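Local coordinates for glycosyl hydrolase, family 38 (Enterococcus faecalis, PDB 5KBP), which probably hydrolyses alpha-mannosidic linkages as a metal-dependent glycoside hydrolase of family 38, at residues M530-I535 against V650-E655; F575-D580 against L634-T639. All blocks are in the same frame, centred on the assembly; numbering follows the deposited sequence.

Contact 1. Residues M530-I535 against V650-E655; sequences MENEFI and VTMIKE
Met-652 and Met-530 reach toward each other at the packed end of this contact, the end of each coming to the CB of the other; the CE methyl of Met-652 lies 3.6 Å from CB of Met-530. The bend at chi3 (-66°) turns that methyl so that it also meets CG1 of Ile-535, 3.7 Å away. Met-530 in turn brings its CE to CG1 of Val-650, and Leu-659 and Val-537 help to enclose this apolar cluster, where flexible, unbranched methionines fit well between branched aliphatic neighbours.

Next to it, buried Asn-532 uses both ends of its amide. ND2 donates to Ile-653 O at 3.1 Å, nearly in line with that carbonyl and close to the amide plane. OD1 accepts from the backbone N of Phe-534, an Asx turn, and of Ile-535, which extends it to an Asx motif.

The far end is looser. Glu-533 lays CG over the centre of the Phe-534 ring, whose CE2 edge approaches the Glu-655 backbone, and its OE1 stands 3.8 Å from OE1 of Glu-655. This like-charge approach is probably eased by partly open surroundings and by Lys-497, a long, weak ion-pair partner of Glu-655. The chemistry thus implies an interface held by methionine methyl packing and one asparagine amide, with little help from charge.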
loop_
_atom_site.group_PDB
_atom_site.type_symbol
_atom_site.label_atom_id
_atom_site.label_comp_id
_atom_site.label_asym_id
_atom_site.label_seq_id
_atom_site.Cartn_x
_atom_site.Cartn_y
_atom_site.Cartn_z
ATOM N N MET A 530 -19.581 -31.731 -25.359
ATOM C CA MET A 530 -18.220 -32.220 -25.204
ATOM C C MET A 530 -18.270 -33.591 -24.549
ATOM O O MET A 530 -19.226 -33.926 -23.843
ATOM C CB MET A 530 -17.360 -31.285 -24.344
ATOM C CG MET A 530 -17.244 -29.867 -24.848
ATOM S SD MET A 530 -16.251 -28.844 -23.744
ATOM C CE MET A 530 -17.190 -28.968 -22.224
ATOM N N GLU A 531 -17.226 -34.385 -24.780
ATOM C CA GLU A 531 -17.107 -35.661 -24.087
ATOM C C GLU A 531 -15.694 -36.199 -24.255
ATOM O O GLU A 531 -15.043 -35.965 -25.279
ATOM C CB GLU A 531 -18.130 -36.688 -24.597
ATOM C CG GLU A 531 -17.862 -37.229 -25.989
ATOM C CD GLU A 531 -18.959 -38.159 -26.465
ATOM O OE1 GLU A 531 -20.012 -37.658 -26.914
ATOM O OE2 GLU A 531 -18.777 -39.391 -26.375
ATOM N N ASN A 532 -15.230 -36.905 -23.227
ATOM C CA ASN A 532 -13.995 -37.676 -23.303
ATOM C C ASN A 532 -14.266 -39.094 -22.816
ATOM O O ASN A 532 -15.350 -39.637 -23.047
ATOM C CB ASN A 532 -12.879 -37.014 -22.486
ATOM C CG ASN A 532 -13.317 -36.640 -21.082
ATOM O OD1 ASN A 532 -14.319 -37.142 -20.573
ATOM N ND2 ASN A 532 -12.564 -35.748 -20.447
ATOM N N GLU A 533 -13.299 -39.699 -22.137
ATOM C CA GLU A 533 -13.459 -41.051 -21.623
ATOM C C GLU A 533 -14.036 -41.086 -20.216
ATOM O O GLU A 533 -14.237 -42.177 -19.671
ATOM C CB GLU A 533 -12.114 -41.784 -21.654
ATOM C CG GLU A 533 -11.042 -41.131 -20.804
ATOM C CD GLU A 533 -9.672 -41.739 -21.024
ATOM O OE1 GLU A 533 -8.909 -41.204 -21.856
ATOM O OE2 GLU A 533 -9.361 -42.757 -20.371
ATOM N N PHE A 534 -14.317 -39.930 -19.618
ATOM C CA PHE A 534 -14.854 -39.867 -18.264
ATOM C C PHE A 534 -16.248 -39.264 -18.210
ATOM O O PHE A 534 -17.138 -39.832 -17.567
ATOM C CB PHE A 534 -13.917 -39.058 -17.355
ATOM C CG PHE A 534 -12.473 -39.449 -17.459
ATOM C CD1 PHE A 534 -12.014 -40.622 -16.883
ATOM C CD2 PHE A 534 -11.570 -38.631 -18.118
ATOM C CE1 PHE A 534 -10.681 -40.978 -16.973
ATOM C CE2 PHE A 534 -10.237 -38.980 -18.210
ATOM C CZ PHE A 534 -9.792 -40.155 -17.637
ATOM N N ILE A 535 -16.464 -38.122 -18.861
ATOM C CA ILE A 535 -17.709 -37.377 -18.743
ATOM C C ILE A 535 -18.247 -37.049 -20.128
ATOM O O ILE A 535 -17.495 -36.937 -21.100
ATOM C CB ILE A 535 -17.520 -36.083 -17.920
ATOM C CG1 ILE A 535 -16.446 -35.198 -18.559
ATOM C CG2 ILE A 535 -17.156 -36.410 -16.480
ATOM C CD1 ILE A 535 -16.175 -33.919 -17.796
ATOM N N VAL A 650 -16.344 -22.876 -20.097
ATOM C CA VAL A 650 -16.316 -24.270 -19.669
ATOM C C VAL A 650 -15.257 -24.996 -20.488
ATOM O O VAL A 650 -15.356 -25.074 -21.716
ATOM C CB VAL A 650 -17.692 -24.934 -19.832
ATOM C CG1 VAL A 650 -17.652 -26.367 -19.320
ATOM C CG2 VAL A 650 -18.757 -24.130 -19.106
ATOM N N THR A 651 -14.246 -25.533 -19.809
ATOM C CA THR A 651 -13.098 -26.142 -20.465
ATOM C C THR A 651 -12.981 -27.609 -20.075
ATOM O O THR A 651 -13.172 -27.972 -18.909
ATOM C CB THR A 651 -11.802 -25.403 -20.104
ATOM O OG1 THR A 651 -11.961 -24.002 -20.363
ATOM C CG2 THR A 651 -10.636 -25.931 -20.931
ATOM N N MET A 652 -12.667 -28.448 -21.061
ATOM C CA MET A 652 -12.437 -29.870 -20.855
ATOM C C MET A 652 -11.194 -30.289 -21.625
ATOM O O MET A 652 -10.999 -29.878 -22.772
ATOM C CB MET A 652 -13.637 -30.712 -21.314
ATOM C CG MET A 652 -13.326 -32.195 -21.475
ATOM S SD MET A 652 -14.538 -33.086 -22.470
ATOM C CE MET A 652 -15.971 -32.954 -21.412
ATOM N N ILE A 653 -10.357 -31.108 -20.993
ATOM C CA ILE A 653 -9.194 -31.684 -21.646
ATOM C C ILE A 653 -9.398 -33.193 -21.780
ATOM O O ILE A 653 -10.274 -33.787 -21.151
ATOM C CB ILE A 653 -7.884 -31.355 -20.903
ATOM C CG1 ILE A 653 -7.844 -32.037 -19.537
ATOM C CG2 ILE A 653 -7.728 -29.851 -20.749
ATOM C CD1 ILE A 653 -6.558 -31.788 -18.778
ATOM N N LYS A 654 -8.565 -33.814 -22.619
ATOM C CA LYS A 654 -8.772 -35.216 -22.973
ATOM C C LYS A 654 -8.462 -36.150 -21.808
ATOM O O LYS A 654 -9.218 -37.092 -21.546
ATOM C CB LYS A 654 -7.915 -35.581 -24.186
ATOM C CG LYS A 654 -7.895 -37.067 -24.511
ATOM C CD LYS A 654 -6.948 -37.372 -25.661
ATOM C CE LYS A 654 -6.875 -38.867 -25.929
ATOM N NZ LYS A 654 -5.970 -39.189 -27.065
ATOM N N GLU A 655 -7.362 -35.905 -21.093
ATOM C CA GLU A 655 -6.829 -36.861 -20.130
ATOM C C GLU A 655 -7.218 -36.538 -18.690
ATOM O O GLU A 655 -6.505 -36.920 -17.756
ATOM C CB GLU A 655 -5.309 -36.940 -20.261
ATOM C CG GLU A 655 -4.808 -37.231 -21.669
ATOM C CD GLU A 655 -4.990 -38.685 -22.076
ATOM O OE1 GLU A 655 -5.553 -39.468 -21.282
ATOM O OE2 GLU A 655 -4.561 -39.044 -23.192
#

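Contact 2. Residues F575-D580 against L634-T639; sequences FKPTED and LAQRST
Gln-636 sets its side-chain amide against the turn formed by Pro-577 to Asp-580, and the two ends of that amide do different work. OE1 accepts from the backbone N of Glu-579 at 3.0 Å, with the donor 37° above the carbonyl plane. NE2 donates to Thr-578 OG1 at 3.1 Å, the two side chains crossing at about a right angle. A bend at chi2 (-60°) folds CD of Gln-636 back, and a weak bond from NE2 to Leu-634 O helps to hold the amide.

Glu-579 crosses the amide obliquely, its CG 3.4 Å from Gln-636 CD and its carboxylate turned 63° from the amide plane. Its OE2 receives the Thr-578 hydroxyl from above the carboxylate, so that threonine both accepts and donates. The ring of Pro-577 suits its place by offering CB to Gln-636 OE1, 3.2 Å away, and CG to the aliphatic CG of Arg-637.

On the other flank the aliphatic part of Arg-637 passes the carboxylate of Asp-580, CD being 3.5 Å from Asp-580 CG. The planes of the two charged groups are steeply inclined and their salt bridge is long; the firmer partners are Asp-564 for Arg-637 and the backbone N of Gly-566 for Asp-580.

Pro-577 O accepts from Asp-580 N at 3.1 Å, closing a type I beta turn, here docked on an irregular loop by a glutamine side chain.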
loop_
_atom_site.group_PDB
_atom_site.type_symbol
_atom_site.label_atom_id
_atom_site.label_comp_id
_atom_site.label_asym_id
_atom_site.label_seq_id
_atom_site.Cartn_x
_atom_site.Cartn_y
_atom_site.Cartn_z
ATOM N N PHE A 575 -27.906 -11.155 4.782
ATOM C CA PHE A 575 -29.325 -11.156 5.126
ATOM C C PHE A 575 -30.119 -10.748 3.894
ATOM O O PHE A 575 -30.003 -9.609 3.429
ATOM C CB PHE A 575 -29.616 -10.223 6.298
ATOM C CG PHE A 575 -31.054 -10.244 6.740
ATOM C CD1 PHE A 575 -31.529 -11.264 7.550
ATOM C CD2 PHE A 575 -31.932 -9.250 6.342
ATOM C CE1 PHE A 575 -32.850 -11.290 7.955
ATOM C CE2 PHE A 575 -33.256 -9.270 6.745
ATOM C CZ PHE A 575 -33.715 -10.292 7.552
ATOM N N LYS A 576 -30.922 -11.668 3.380
ATOM C CA LYS A 576 -31.756 -11.383 2.220
ATOM C C LYS A 576 -32.954 -10.538 2.637
ATOM O O LYS A 576 -33.578 -10.829 3.665
ATOM C CB LYS A 576 -32.233 -12.683 1.575
ATOM C CG LYS A 576 -33.091 -12.498 0.336
ATOM C CD LYS A 576 -33.668 -13.827 -0.128
ATOM C CE LYS A 576 -34.565 -14.442 0.940
ATOM N NZ LYS A 576 -35.154 -15.736 0.496
ATOM N N PRO A 577 -33.290 -9.485 1.892
ATOM C CA PRO A 577 -34.511 -8.729 2.194
ATOM C C PRO A 577 -35.735 -9.635 2.178
ATOM O O PRO A 577 -35.795 -10.624 1.444
ATOM C CB PRO A 577 -34.569 -7.674 1.081
ATOM C CG PRO A 577 -33.574 -8.125 0.047
ATOM C CD PRO A 577 -32.525 -8.877 0.792
ATOM N N THR A 578 -36.716 -9.278 3.010
ATOM C CA THR A 578 -37.790 -10.209 3.345
ATOM C C THR A 578 -38.683 -10.529 2.153
ATOM O O THR A 578 -39.289 -11.606 2.113
ATOM C CB THR A 578 -38.629 -9.649 4.497
ATOM O OG1 THR A 578 -39.249 -8.421 4.092
ATOM C CG2 THR A 578 -37.751 -9.387 5.709
ATOM N N GLU A 579 -38.786 -9.625 1.179
ATOM C CA GLU A 579 -39.629 -9.864 0.015
ATOM C C GLU A 579 -38.861 -10.412 -1.180
ATOM O O GLU A 579 -39.486 -10.797 -2.174
ATOM C CB GLU A 579 -40.353 -8.575 -0.396
ATOM C CG GLU A 579 -41.008 -7.831 0.758
ATOM C CD GLU A 579 -41.926 -8.709 1.585
ATOM O OE1 GLU A 579 -42.648 -9.544 1.002
ATOM O OE2 GLU A 579 -41.924 -8.566 2.826
ATOM N N ASP A 580 -37.534 -10.460 -1.108
ATOM C CA ASP A 580 -36.737 -10.934 -2.230
ATOM C C ASP A 580 -36.848 -12.449 -2.358
ATOM O O ASP A 580 -36.631 -13.184 -1.389
ATOM C CB ASP A 580 -35.278 -10.520 -2.051
ATOM C CG ASP A 580 -34.396 -10.972 -3.198
ATOM O OD1 ASP A 580 -34.916 -11.136 -4.322
ATOM O OD2 ASP A 580 -33.182 -11.159 -2.978
ATOM N N LEU A 634 -36.350 -3.320 6.912
ATOM C CA LEU A 634 -37.471 -3.372 5.987
ATOM C C LEU A 634 -37.076 -3.082 4.547
ATOM O O LEU A 634 -37.932 -3.164 3.659
ATOM C CB LEU A 634 -38.555 -2.376 6.419
ATOM C CG LEU A 634 -39.000 -2.434 7.880
ATOM C CD1 LEU A 634 -39.897 -1.249 8.210
ATOM C CD2 LEU A 634 -39.705 -3.752 8.168
ATOM N N ALA A 635 -35.813 -2.744 4.296
ATOM C CA ALA A 635 -35.389 -2.391 2.948
ATOM C C ALA A 635 -35.551 -3.573 2.003
ATOM O O ALA A 635 -35.352 -4.730 2.384
ATOM C CB ALA A 635 -33.933 -1.922 2.958
ATOM N N GLN A 636 -35.922 -3.274 0.764
ATOM C CA GLN A 636 -36.053 -4.269 -0.287
ATOM C C GLN A 636 -35.168 -3.884 -1.465
ATOM O O GLN A 636 -34.587 -2.796 -1.510
ATOM C CB GLN A 636 -37.514 -4.405 -0.736
ATOM C CG GLN A 636 -38.483 -4.674 0.400
ATOM C CD GLN A 636 -38.168 -5.958 1.146
ATOM O OE1 GLN A 636 -37.683 -6.925 0.562
ATOM N NE2 GLN A 636 -38.447 -5.971 2.444
ATOM N N ARG A 637 -35.064 -4.796 -2.427
ATOM C CA ARG A 637 -34.289 -4.516 -3.626
ATOM C C ARG A 637 -34.958 -3.413 -4.435
ATOM O O ARG A 637 -36.188 -3.304 -4.472
ATOM C CB ARG A 637 -34.142 -5.778 -4.473
ATOM C CG ARG A 637 -33.676 -6.997 -3.696
ATOM C CD ARG A 637 -33.154 -8.075 -4.628
ATOM N NE ARG A 637 -31.891 -7.686 -5.250
ATOM C CZ ARG A 637 -31.181 -8.470 -6.056
ATOM N NH1 ARG A 637 -31.609 -9.692 -6.341
ATOM N NH2 ARG A 637 -30.043 -8.031 -6.577
ATOM N N SER A 638 -34.141 -2.583 -5.077
ATOM C CA SER A 638 -34.672 -1.500 -5.890
ATOM C C SER A 638 -35.478 -2.058 -7.057
ATOM O O SER A 638 -35.188 -3.133 -7.588
ATOM C CB SER A 638 -33.540 -0.615 -6.411
ATOM O OG SER A 638 -34.040 0.414 -7.248
ATOM N N THR A 639 -36.514 -1.316 -7.447
ATOM C CA THR A 639 -37.302 -1.692 -8.612
ATOM C C THR A 639 -36.629 -1.293 -9.918
ATOM O O THR A 639 -37.011 -1.801 -10.977
ATOM C CB THR A 639 -38.697 -1.067 -8.535
ATOM O OG1 THR A 639 -38.582 0.359 -8.471
ATOM C CG2 THR A 639 -39.433 -1.566 -7.299
#

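Going from the N terminus, the chain passes through 530-535, the turn between strands 529-531 and 535-539, and then through 575-580, which follows strand 555-566. It next builds strands 591-597 and 601-613 and helix 619-625 before returning at 634-639, where contact 2 closes the shorter loop. Strand 641-653 then leads into 650-655, and contact 1 closes the longer one, so the second loop lies wholly within the first. Contact 1 joins two large antiparallel sheets, one containing strand 529-531 and the other strand 641-653, whereas contact 2 ties together connecting loops next to those sheets. Their nearest atoms are about 23 Å apart, so they fasten separate parts of the C-terminal family region.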